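Local coordinates for capsid protein (Infectious hypodermal and hematopoietic necrosis virus, PDB 3N7X) that forms the icosahedral shell of a shrimp-infecting densovirus, sixty copies of one beta-barrel subunit assembling into the capsid, at residues 76-84 with 225-233; 106-117 with 212-223. One frame throughout, in Å; residues are numbered along the deposited sequence.

Interaction 1 of 2, residues 76-84 with 225-233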
loop_
_atom_site.group_PDB
_atom_site.type_symbol
_atom_site.label_atom_id
_atom_site.label_comp_id
_atom_site.label_asym_id
_atom_site.label_seq_id
_atom_site.Cartn_x
_atom_site.Cartn_y
_atom_site.Cartn_z
ATOM N N LEU A 76 -40.531 4.564 86.311
ATOM C CA LEU A 76 -41.029 4.266 84.971
ATOM C C LEU A 76 -41.332 2.802 84.747
ATOM O O LEU A 76 -42.054 2.459 83.819
ATOM C CB LEU A 76 -40.016 4.689 83.917
ATOM C CG LEU A 76 -39.626 6.155 83.921
ATOM C CD1 LEU A 76 -38.752 6.434 82.722
ATOM C CD2 LEU A 76 -40.881 7.005 83.881
ATOM N N HIS A 77 -40.765 1.940 85.582
ATOM C CA HIS A 77 -40.979 0.507 85.443
ATOM C C HIS A 77 -42.297 0.022 86.047
ATOM O O HIS A 77 -42.656 -1.148 85.893
ATOM C CB HIS A 77 -39.813 -0.257 86.077
ATOM C CG HIS A 77 -39.529 0.149 87.488
ATOM N ND1 HIS A 77 -39.349 -0.766 88.505
ATOM C CD2 HIS A 77 -39.396 1.372 88.055
ATOM C CE1 HIS A 77 -39.120 -0.124 89.637
ATOM N NE2 HIS A 77 -39.143 1.174 89.390
ATOM N N TRP A 78 -43.012 0.912 86.733
ATOM C CA TRP A 78 -44.292 0.553 87.346
ATOM C C TRP A 78 -45.407 0.601 86.313
ATOM O O TRP A 78 -45.826 1.680 85.893
ATOM C CB TRP A 78 -44.633 1.509 88.491
ATOM C CG TRP A 78 -43.789 1.346 89.720
ATOM C CD1 TRP A 78 -42.645 0.606 89.845
ATOM C CD2 TRP A 78 -44.008 1.964 90.996
ATOM N NE1 TRP A 78 -42.139 0.727 91.119
ATOM C CE2 TRP A 78 -42.956 1.554 91.846
ATOM C CE3 TRP A 78 -44.993 2.828 91.503
ATOM C CZ2 TRP A 78 -42.858 1.978 93.177
ATOM C CZ3 TRP A 78 -44.896 3.250 92.827
ATOM C CH2 TRP A 78 -43.834 2.824 93.648
ATOM N N MET A 79 -45.890 -0.567 85.906
ATOM C CA MET A 79 -46.965 -0.637 84.922
ATOM C C MET A 79 -48.190 0.152 85.369
ATOM O O MET A 79 -48.936 0.683 84.547
ATOM C CB MET A 79 -47.356 -2.093 84.681
ATOM C CG MET A 79 -46.280 -2.911 84.000
ATOM S SD MET A 79 -46.749 -4.638 83.785
ATOM C CE MET A 79 -48.100 -4.498 82.602
ATOM N N ASN A 80 -48.383 0.229 86.680
ATOM C CA ASN A 80 -49.523 0.927 87.252
ATOM C C ASN A 80 -49.630 2.369 86.781
ATOM O O ASN A 80 -50.731 2.899 86.646
ATOM C CB ASN A 80 -49.436 0.899 88.777
ATOM C CG ASN A 80 -49.134 -0.483 89.312
ATOM O OD1 ASN A 80 -48.055 -1.034 89.071
ATOM N ND2 ASN A 80 -50.088 -1.060 90.039
ATOM N N LEU A 81 -48.491 3.005 86.531
ATOM C CA LEU A 81 -48.497 4.396 86.096
ATOM C C LEU A 81 -49.063 4.578 84.700
ATOM O O LEU A 81 -49.443 5.684 84.327
ATOM C CB LEU A 81 -47.084 4.979 86.145
ATOM C CG LEU A 81 -46.410 5.077 87.517
ATOM C CD1 LEU A 81 -45.043 5.712 87.353
ATOM C CD2 LEU A 81 -47.264 5.905 88.473
ATOM N N TYR A 82 -49.133 3.498 83.930
ATOM C CA TYR A 82 -49.637 3.582 82.562
ATOM C C TYR A 82 -51.050 3.036 82.385
ATOM O O TYR A 82 -51.814 3.546 81.569
ATOM C CB TYR A 82 -48.703 2.828 81.615
ATOM C CG TYR A 82 -47.245 3.219 81.718
ATOM C CD1 TYR A 82 -46.696 4.200 80.883
ATOM C CD2 TYR A 82 -46.405 2.593 82.642
ATOM C CE1 TYR A 82 -45.342 4.541 80.966
ATOM C CE2 TYR A 82 -45.059 2.925 82.733
ATOM C CZ TYR A 82 -44.535 3.894 81.895
ATOM O OH TYR A 82 -43.197 4.197 81.987
ATOM N N LEU A 83 -51.393 1.993 83.137
ATOM C CA LEU A 83 -52.714 1.377 83.028
ATOM C C LEU A 83 -53.794 2.076 83.850
ATOM O O LEU A 83 -54.984 1.790 83.698
ATOM C CB LEU A 83 -52.630 -0.103 83.418
ATOM C CG LEU A 83 -52.197 -1.075 82.315
ATOM C CD1 LEU A 83 -51.012 -0.519 81.554
ATOM C CD2 LEU A 83 -51.862 -2.419 82.927
ATOM N N TYR A 84 -53.374 2.990 84.720
ATOM C CA TYR A 84 -54.308 3.744 85.551
ATOM C C TYR A 84 -54.206 5.223 85.236
ATOM O O TYR A 84 -53.226 5.678 84.643
ATOM C CB TYR A 84 -53.998 3.541 87.033
ATOM C CG TYR A 84 -54.431 2.207 87.577
ATOM C CD1 TYR A 84 -55.698 2.042 88.137
ATOM C CD2 TYR A 84 -53.580 1.103 87.524
ATOM C CE1 TYR A 84 -56.108 0.804 88.635
ATOM C CE2 TYR A 84 -53.977 -0.136 88.018
ATOM C CZ TYR A 84 -55.240 -0.281 88.574
ATOM O OH TYR A 84 -55.631 -1.504 89.074
ATOM N N ILE A 225 -53.105 -5.958 87.213
ATOM C CA ILE A 225 -52.184 -4.983 87.769
ATOM C C ILE A 225 -53.058 -4.246 88.779
ATOM O O ILE A 225 -53.801 -3.328 88.431
ATOM C CB ILE A 225 -51.635 -4.012 86.693
ATOM C CG1 ILE A 225 -50.571 -4.716 85.842
ATOM C CG2 ILE A 225 -50.983 -2.805 87.359
ATOM C CD1 ILE A 225 -51.079 -5.858 85.027
ATOM N N PRO A 226 -52.987 -4.666 90.050
ATOM C CA PRO A 226 -53.755 -4.100 91.160
ATOM C C PRO A 226 -53.462 -2.650 91.490
ATOM O O PRO A 226 -52.543 -2.035 90.960
ATOM C CB PRO A 226 -53.410 -5.028 92.316
ATOM C CG PRO A 226 -51.971 -5.315 92.048
ATOM C CD PRO A 226 -51.980 -5.615 90.558
ATOM N N THR A 227 -54.262 -2.125 92.400
ATOM C CA THR A 227 -54.149 -0.754 92.838
ATOM C C THR A 227 -53.350 -0.708 94.136
ATOM O O THR A 227 -52.965 0.356 94.616
ATOM C CB THR A 227 -55.548 -0.191 93.092
ATOM O OG1 THR A 227 -55.454 1.207 93.356
ATOM C CG2 THR A 227 -56.187 -0.879 94.297
ATOM N N THR A 228 -53.094 -1.889 94.684
ATOM C CA THR A 228 -52.399 -2.029 95.955
ATOM C C THR A 228 -50.877 -2.127 95.905
ATOM O O THR A 228 -50.194 -1.689 96.833
ATOM C CB THR A 228 -52.913 -3.267 96.678
ATOM O OG1 THR A 228 -52.514 -4.436 95.949
ATOM C CG2 THR A 228 -54.437 -3.235 96.753
ATOM N N GLY A 229 -50.343 -2.719 94.847
ATOM C CA GLY A 229 -48.902 -2.860 94.761
ATOM C C GLY A 229 -48.366 -2.688 93.356
ATOM O O GLY A 229 -48.957 -3.185 92.388
ATOM N N PRO A 230 -47.233 -1.990 93.212
ATOM C CA PRO A 230 -46.652 -1.780 91.887
ATOM C C PRO A 230 -46.202 -3.079 91.224
ATOM O O PRO A 230 -45.564 -3.922 91.855
ATOM C CB PRO A 230 -45.488 -0.833 92.173
ATOM C CG PRO A 230 -45.055 -1.251 93.542
ATOM C CD PRO A 230 -46.373 -1.417 94.263
ATOM N N THR A 231 -46.561 -3.240 89.956
ATOM C CA THR A 231 -46.169 -4.414 89.189
ATOM C C THR A 231 -45.094 -3.934 88.215
ATOM O O THR A 231 -45.311 -3.000 87.439
ATOM C CB THR A 231 -47.361 -5.002 88.417
ATOM O OG1 THR A 231 -48.367 -5.426 89.346
ATOM C CG2 THR A 231 -46.920 -6.195 87.584
ATOM N N PHE A 232 -43.928 -4.567 88.270
ATOM C CA PHE A 232 -42.810 -4.171 87.427
ATOM C C PHE A 232 -42.853 -4.682 85.997
ATOM O O PHE A 232 -43.259 -5.813 85.737
ATOM C CB PHE A 232 -41.483 -4.632 88.045
ATOM C CG PHE A 232 -41.230 -4.120 89.435
ATOM C CD1 PHE A 232 -42.026 -3.121 89.994
ATOM C CD2 PHE A 232 -40.173 -4.628 90.183
ATOM C CE1 PHE A 232 -41.773 -2.636 91.277
ATOM C CE2 PHE A 232 -39.909 -4.153 91.467
ATOM C CZ PHE A 232 -40.711 -3.153 92.017
ATOM N N ILE A 233 -42.433 -3.834 85.066
ATOM C CA ILE A 233 -42.347 -4.238 83.676
ATOM C C ILE A 233 -41.261 -5.315 83.724
ATOM O O ILE A 233 -40.180 -5.090 84.270
ATOM C CB ILE A 233 -41.910 -3.057 82.797
ATOM C CG1 ILE A 233 -43.078 -2.075 82.668
ATOM C CG2 ILE A 233 -41.438 -3.554 81.444
ATOM C CD1 ILE A 233 -42.718 -0.753 82.024
#
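Pro-230 lays its CB over the five-membered ring of Trp-78, 3.5 Å from the centroid and 16° off the ring normal, a CH-pi contact on the indole face. Phe-232 runs beside the same indole with its plane nearly parallel but slid away, so that CE1 comes 3.4 Å from Trp-78 NE1 with little overlap. One face of the Phe-232 ring takes His-77 ND1, offset toward the rim. That imidazole has Trp-78 CD1 over its centre, and the three rings make one aromatic cluster. At the edge of the Tyr-84 ring, in its plane, OH donates to Ile-225 O at 2.7 Å.

The arrangement is a loop laid along the turn into the short helix 80-83, inside the beta-barrel subunit of a parvovirus capsid. A single bridge pairs Trp-78 with Phe-232: Met-79 N gives to Thr-231 O, and Ile-233 N to His-77 O. The Asn-80 amide continues the pairing with its side chain. With its CG beside the backbone N (chi1 -48°), OD1 takes Thr-231 N on a lone pair at 2.8 Å, while ND2 makes a weak bond to Gly-229 O. Across the backbone from the aromatic cluster, Met-79 sets CG 3.6 Å from Ile-233 CG1, and its chain, bent at chi3, brings CE to Ile-225 CD1 at 4.1 Å. Leu-83 CD2 meets Ile-225 CG1 nearby.

Interaction 2 of 2, residues 106-117 with 212-223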
loop_
_atom_site.group_PDB
_atom_site.type_symbol
_atom_site.label_atom_id
_atom_site.label_comp_id
_atom_site.label_asym_id
_atom_site.label_seq_id
_atom_site.Cartn_x
_atom_site.Cartn_y
_atom_site.Cartn_z
ATOM N N MET A 106 -56.087 -10.269 79.972
ATOM C CA MET A 106 -54.708 -10.186 80.444
ATOM C C MET A 106 -54.495 -11.164 81.575
ATOM O O MET A 106 -53.586 -11.989 81.549
ATOM C CB MET A 106 -54.406 -8.816 81.026
ATOM C CG MET A 106 -54.218 -7.715 80.054
ATOM S SD MET A 106 -53.933 -6.246 81.038
ATOM C CE MET A 106 -52.308 -6.602 81.754
ATOM N N LYS A 107 -55.336 -11.016 82.589
ATOM C CA LYS A 107 -55.278 -11.827 83.784
ATOM C C LYS A 107 -55.215 -13.314 83.504
ATOM O O LYS A 107 -54.387 -14.027 84.066
ATOM C CB LYS A 107 -56.498 -11.537 84.660
ATOM C CG LYS A 107 -56.585 -12.414 85.905
ATOM C CD LYS A 107 -57.929 -12.267 86.609
ATOM C CE LYS A 107 -59.079 -12.699 85.702
ATOM N NZ LYS A 107 -60.419 -12.607 86.369
ATOM N N THR A 108 -56.087 -13.779 82.623
ATOM C CA THR A 108 -56.158 -15.196 82.327
ATOM C C THR A 108 -55.232 -15.756 81.261
ATOM O O THR A 108 -54.681 -16.840 81.429
ATOM C CB THR A 108 -57.591 -15.578 81.941
ATOM O OG1 THR A 108 -58.483 -15.190 82.994
ATOM C CG2 THR A 108 -57.699 -17.077 81.709
ATOM N N TYR A 109 -55.048 -15.031 80.168
ATOM C CA TYR A 109 -54.230 -15.560 79.092
ATOM C C TYR A 109 -52.816 -15.030 78.933
ATOM O O TYR A 109 -52.036 -15.590 78.169
ATOM C CB TYR A 109 -55.016 -15.441 77.789
ATOM C CG TYR A 109 -56.304 -16.233 77.866
ATOM C CD1 TYR A 109 -56.287 -17.628 77.798
ATOM C CD2 TYR A 109 -57.530 -15.600 78.096
ATOM C CE1 TYR A 109 -57.452 -18.374 77.962
ATOM C CE2 TYR A 109 -58.705 -16.344 78.266
ATOM C CZ TYR A 109 -58.654 -17.729 78.197
ATOM O OH TYR A 109 -59.793 -18.481 78.378
ATOM N N GLY A 110 -52.474 -13.963 79.644
ATOM C CA GLY A 110 -51.113 -13.461 79.554
ATOM C C GLY A 110 -50.853 -12.205 78.749
ATOM O O GLY A 110 -51.609 -11.850 77.838
ATOM N N TRP A 111 -49.749 -11.544 79.082
ATOM C CA TRP A 111 -49.368 -10.308 78.422
ATOM C C TRP A 111 -47.860 -10.065 78.473
ATOM O O TRP A 111 -47.131 -10.739 79.205
ATOM C CB TRP A 111 -50.089 -9.135 79.090
ATOM C CG TRP A 111 -49.983 -9.167 80.591
ATOM C CD1 TRP A 111 -50.893 -9.686 81.466
ATOM C CD2 TRP A 111 -48.884 -8.699 81.389
ATOM N NE1 TRP A 111 -50.433 -9.571 82.758
ATOM C CE2 TRP A 111 -49.203 -8.968 82.739
ATOM C CE3 TRP A 111 -47.661 -8.080 81.093
ATOM C CZ2 TRP A 111 -48.343 -8.636 83.798
ATOM C CZ3 TRP A 111 -46.803 -7.750 82.145
ATOM C CH2 TRP A 111 -47.152 -8.029 83.483
ATOM N N LYS A 112 -47.413 -9.090 77.682
ATOM C CA LYS A 112 -46.009 -8.688 77.608
ATOM C C LYS A 112 -45.990 -7.183 77.477
ATOM O O LYS A 112 -46.933 -6.591 76.948
ATOM C CB LYS A 112 -45.322 -9.197 76.340
ATOM C CG LYS A 112 -45.134 -10.665 76.200
ATOM C CD LYS A 112 -44.460 -10.950 74.870
ATOM C CE LYS A 112 -44.248 -12.436 74.694
ATOM N NZ LYS A 112 -43.611 -12.742 73.393
ATOM N N VAL A 113 -44.909 -6.571 77.940
ATOM C CA VAL A 113 -44.733 -5.139 77.789
ATOM C C VAL A 113 -43.506 -5.020 76.900
ATOM O O VAL A 113 -42.424 -5.505 77.241
ATOM C CB VAL A 113 -44.459 -4.431 79.119
ATOM C CG1 VAL A 113 -44.169 -2.958 78.860
ATOM C CG2 VAL A 113 -45.657 -4.570 80.035
ATOM N N HIS A 114 -43.678 -4.397 75.743
ATOM C CA HIS A 114 -42.580 -4.228 74.809
ATOM C C HIS A 114 -41.741 -3.017 75.146
ATOM O O HIS A 114 -40.560 -3.131 75.462
ATOM C CB HIS A 114 -43.121 -4.099 73.385
ATOM C CG HIS A 114 -43.650 -5.383 72.831
ATOM N ND1 HIS A 114 -42.825 -6.413 72.429
ATOM C CD2 HIS A 114 -44.917 -5.833 72.670
ATOM C CE1 HIS A 114 -43.562 -7.442 72.049
ATOM N NE2 HIS A 114 -44.834 -7.117 72.186
ATOM N N LYS A 115 -42.364 -1.853 75.098
ATOM C CA LYS A 115 -41.661 -0.612 75.356
ATOM C C LYS A 115 -42.571 0.335 76.133
ATOM O O LYS A 115 -43.795 0.272 76.021
ATOM C CB LYS A 115 -41.267 0.000 74.011
ATOM C CG LYS A 115 -40.335 1.180 74.070
ATOM C CD LYS A 115 -40.062 1.718 72.663
ATOM C CE LYS A 115 -39.110 2.919 72.702
ATOM N NZ LYS A 115 -38.910 3.573 71.369
ATOM N N ALA A 116 -41.971 1.201 76.938
ATOM C CA ALA A 116 -42.728 2.172 77.712
ATOM C C ALA A 116 -41.779 3.303 78.066
ATOM O O ALA A 116 -40.558 3.130 78.031
ATOM C CB ALA A 116 -43.284 1.533 78.970
ATOM N N GLY A 117 -42.330 4.466 78.395
ATOM C CA GLY A 117 -41.469 5.576 78.744
ATOM C C GLY A 117 -42.167 6.900 78.957
ATOM O O GLY A 117 -43.397 6.999 78.899
ATOM N N THR A 212 -36.921 5.717 78.586
ATOM C CA THR A 212 -37.740 4.585 78.189
ATOM C C THR A 212 -37.218 3.294 78.790
ATOM O O THR A 212 -36.116 3.237 79.332
ATOM C CB THR A 212 -37.769 4.417 76.655
ATOM O OG1 THR A 212 -36.475 4.013 76.204
ATOM C CG2 THR A 212 -38.141 5.721 75.974
ATOM N N ILE A 213 -38.030 2.253 78.689
ATOM C CA ILE A 213 -37.655 0.952 79.193
ATOM C C ILE A 213 -38.229 -0.084 78.243
ATOM O O ILE A 213 -39.347 0.064 77.751
ATOM C CB ILE A 213 -38.208 0.728 80.614
ATOM C CG1 ILE A 213 -37.873 -0.687 81.085
ATOM C CG2 ILE A 213 -39.713 0.959 80.633
ATOM C CD1 ILE A 213 -38.176 -0.926 82.550
ATOM N N HIS A 214 -37.444 -1.111 77.951
ATOM C CA HIS A 214 -37.902 -2.181 77.078
ATOM C C HIS A 214 -38.043 -3.414 77.960
ATOM O O HIS A 214 -37.091 -3.815 78.633
ATOM C CB HIS A 214 -36.893 -2.459 75.961
ATOM C CG HIS A 214 -36.702 -1.316 75.011
ATOM N ND1 HIS A 214 -35.945 -0.204 75.321
ATOM C CD2 HIS A 214 -37.166 -1.117 73.753
ATOM C CE1 HIS A 214 -35.949 0.629 74.294
ATOM N NE2 HIS A 214 -36.682 0.099 73.330
ATOM N N GLY A 215 -39.232 -4.003 77.968
ATOM C CA GLY A 215 -39.454 -5.176 78.790
ATOM C C GLY A 215 -38.937 -6.442 78.140
ATOM O O GLY A 215 -38.797 -6.511 76.920
ATOM N N ASP A 216 -38.639 -7.445 78.959
ATOM C CA ASP A 216 -38.163 -8.719 78.449
ATOM C C ASP A 216 -39.368 -9.397 77.809
ATOM O O ASP A 216 -40.439 -9.465 78.413
ATOM C CB ASP A 216 -37.637 -9.584 79.583
ATOM C CG ASP A 216 -36.901 -10.794 79.077
ATOM O OD1 ASP A 216 -35.652 -10.760 79.068
ATOM O OD2 ASP A 216 -37.568 -11.770 78.668
ATOM N N THR A 217 -39.194 -9.914 76.601
ATOM C CA THR A 217 -40.310 -10.532 75.901
ATOM C C THR A 217 -40.258 -12.040 75.709
ATOM O O THR A 217 -41.055 -12.587 74.944
ATOM C CB THR A 217 -40.494 -9.890 74.515
ATOM O OG1 THR A 217 -39.270 -9.995 73.775
ATOM C CG2 THR A 217 -40.875 -8.428 74.650
ATOM N N ARG A 218 -39.349 -12.724 76.395
ATOM C CA ARG A 218 -39.259 -14.172 76.233
ATOM C C ARG A 218 -40.456 -14.919 76.830
ATOM O O ARG A 218 -40.774 -16.027 76.393
ATOM C CB ARG A 218 -37.958 -14.707 76.848
ATOM C CG ARG A 218 -38.001 -14.977 78.348
ATOM C CD ARG A 218 -36.593 -15.203 78.860
ATOM N NE ARG A 218 -35.799 -13.988 78.701
ATOM C CZ ARG A 218 -34.488 -13.960 78.485
ATOM N NH1 ARG A 218 -33.795 -15.088 78.395
ATOM N NH2 ARG A 218 -33.869 -12.795 78.357
ATOM N N ASN A 219 -41.120 -14.317 77.816
ATOM C CA ASN A 219 -42.268 -14.957 78.457
ATOM C C ASN A 219 -43.562 -14.168 78.344
ATOM O O ASN A 219 -43.575 -13.009 77.926
ATOM C CB ASN A 219 -42.017 -15.161 79.954
ATOM C CG ASN A 219 -40.763 -15.943 80.238
ATOM O OD1 ASN A 219 -40.525 -16.997 79.648
ATOM N ND2 ASN A 219 -39.955 -15.441 81.163
ATOM N N TRP A 220 -44.651 -14.830 78.723
ATOM C CA TRP A 220 -45.970 -14.219 78.788
ATOM C C TRP A 220 -46.190 -14.146 80.301
ATOM O O TRP A 220 -45.759 -15.041 81.036
ATOM C CB TRP A 220 -47.045 -15.112 78.159
ATOM C CG TRP A 220 -47.048 -15.126 76.658
ATOM C CD1 TRP A 220 -46.661 -16.154 75.845
ATOM C CD2 TRP A 220 -47.454 -14.059 75.789
ATOM N NE1 TRP A 220 -46.799 -15.794 74.525
ATOM C CE2 TRP A 220 -47.283 -14.514 74.459
ATOM C CE3 TRP A 220 -47.946 -12.761 76.004
ATOM C CZ2 TRP A 220 -47.585 -13.719 73.346
ATOM C CZ3 TRP A 220 -48.248 -11.967 74.897
ATOM C CH2 TRP A 220 -48.065 -12.452 73.582
ATOM N N TYR A 221 -46.840 -13.090 80.770
ATOM C CA TYR A 221 -47.085 -12.928 82.198
ATOM C C TYR A 221 -48.576 -12.871 82.475
ATOM O O TYR A 221 -49.349 -12.380 81.651
ATOM C CB TYR A 221 -46.386 -11.657 82.691
ATOM C CG TYR A 221 -44.882 -11.752 82.549
ATOM C CD1 TYR A 221 -44.093 -12.235 83.594
ATOM C CD2 TYR A 221 -44.256 -11.470 81.331
ATOM C CE1 TYR A 221 -42.719 -12.446 83.430
ATOM C CE2 TYR A 221 -42.884 -11.680 81.155
ATOM C CZ TYR A 221 -42.124 -12.172 82.210
ATOM O OH TYR A 221 -40.781 -12.419 82.041
ATOM N N GLY A 222 -48.982 -13.386 83.632
ATOM C CA GLY A 222 -50.392 -13.381 83.976
ATOM C C GLY A 222 -50.757 -12.484 85.146
ATOM O O GLY A 222 -49.885 -11.858 85.751
ATOM N N GLY A 223 -52.052 -12.418 85.453
ATOM C CA GLY A 223 -52.524 -11.613 86.566
ATOM C C GLY A 223 -52.877 -10.186 86.209
ATOM O O GLY A 223 -52.469 -9.673 85.168
HETATM O O HOH W 1 -42.345 -7.590 79.006
HETATM O O HOH W 2 -38.890 -4.738 74.313
#
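Lys-112 stretches across the face of Trp-220, its CE 3.6 Å from the centroid of the six-membered ring and almost on the normal. Extended beyond CG, the chain carries NZ on to Thr-217 O at 3.0 Å, still over the ring and 4.4 Å from the centroid, a cation-pi contact. Trp-111 places CG between its own N and carbonyl carbon (chi1 48°), which turns one face of the indole to Tyr-221 CB: this CH-pi contact falls over the six-membered ring, 8° off its normal, and NE1 hydrogen-bonds Gly-223 O at 3.2 Å.

Behind these side chains, Trp-111 and Tyr-221 exchange two backbone bonds as an antiparallel hydrogen-bonded pair. Gly-223 N also binds Lys-107 O. Further along, strand 111-131 pairs with 208-214 in the barrel sheet, Ala-116 and Ile-213 bonding both ways. Between the two pairings, residues 215-219 loop away from strand 111-131; water 1 links Val-113 N to Asp-216 O, and Arg-218 grips the Asp-216 carboxylate side-on. Arg-218 NH1 also bonds Asp-255 O of a neighbouring subunit. The Lys-112 ammonium thus combines a carbonyl dipole with an aromatic face, which would probably favour its charged form.

How the interactions relate
Interaction 2 is nested within the chain loop that interaction 1 closes, their centres 12 Å apart. They meet directly: Met-79 SD rests 3.4 Å from Trp-111 CH2, Met-79 CE 3.5 Å from Val-113 CG2 and Ile-225 CD1 3.6 Å from Met-106 CE. Met-79 and Ile-225 belong to an apolar layer between the 76-84/225-233 loop pair and the end of helix 97-109 with the start of strand 111-131. A magnesium ion lies about 3 Å from the His-77 side chain; that of Ile-213 is about 10 Å from a magnesium ion. A calcium ion is about 13 Å from the Tyr-84 side chain; that of Gln-176, a known calcium ligand holding none in this chain, is about 11 Å from Tyr-84's.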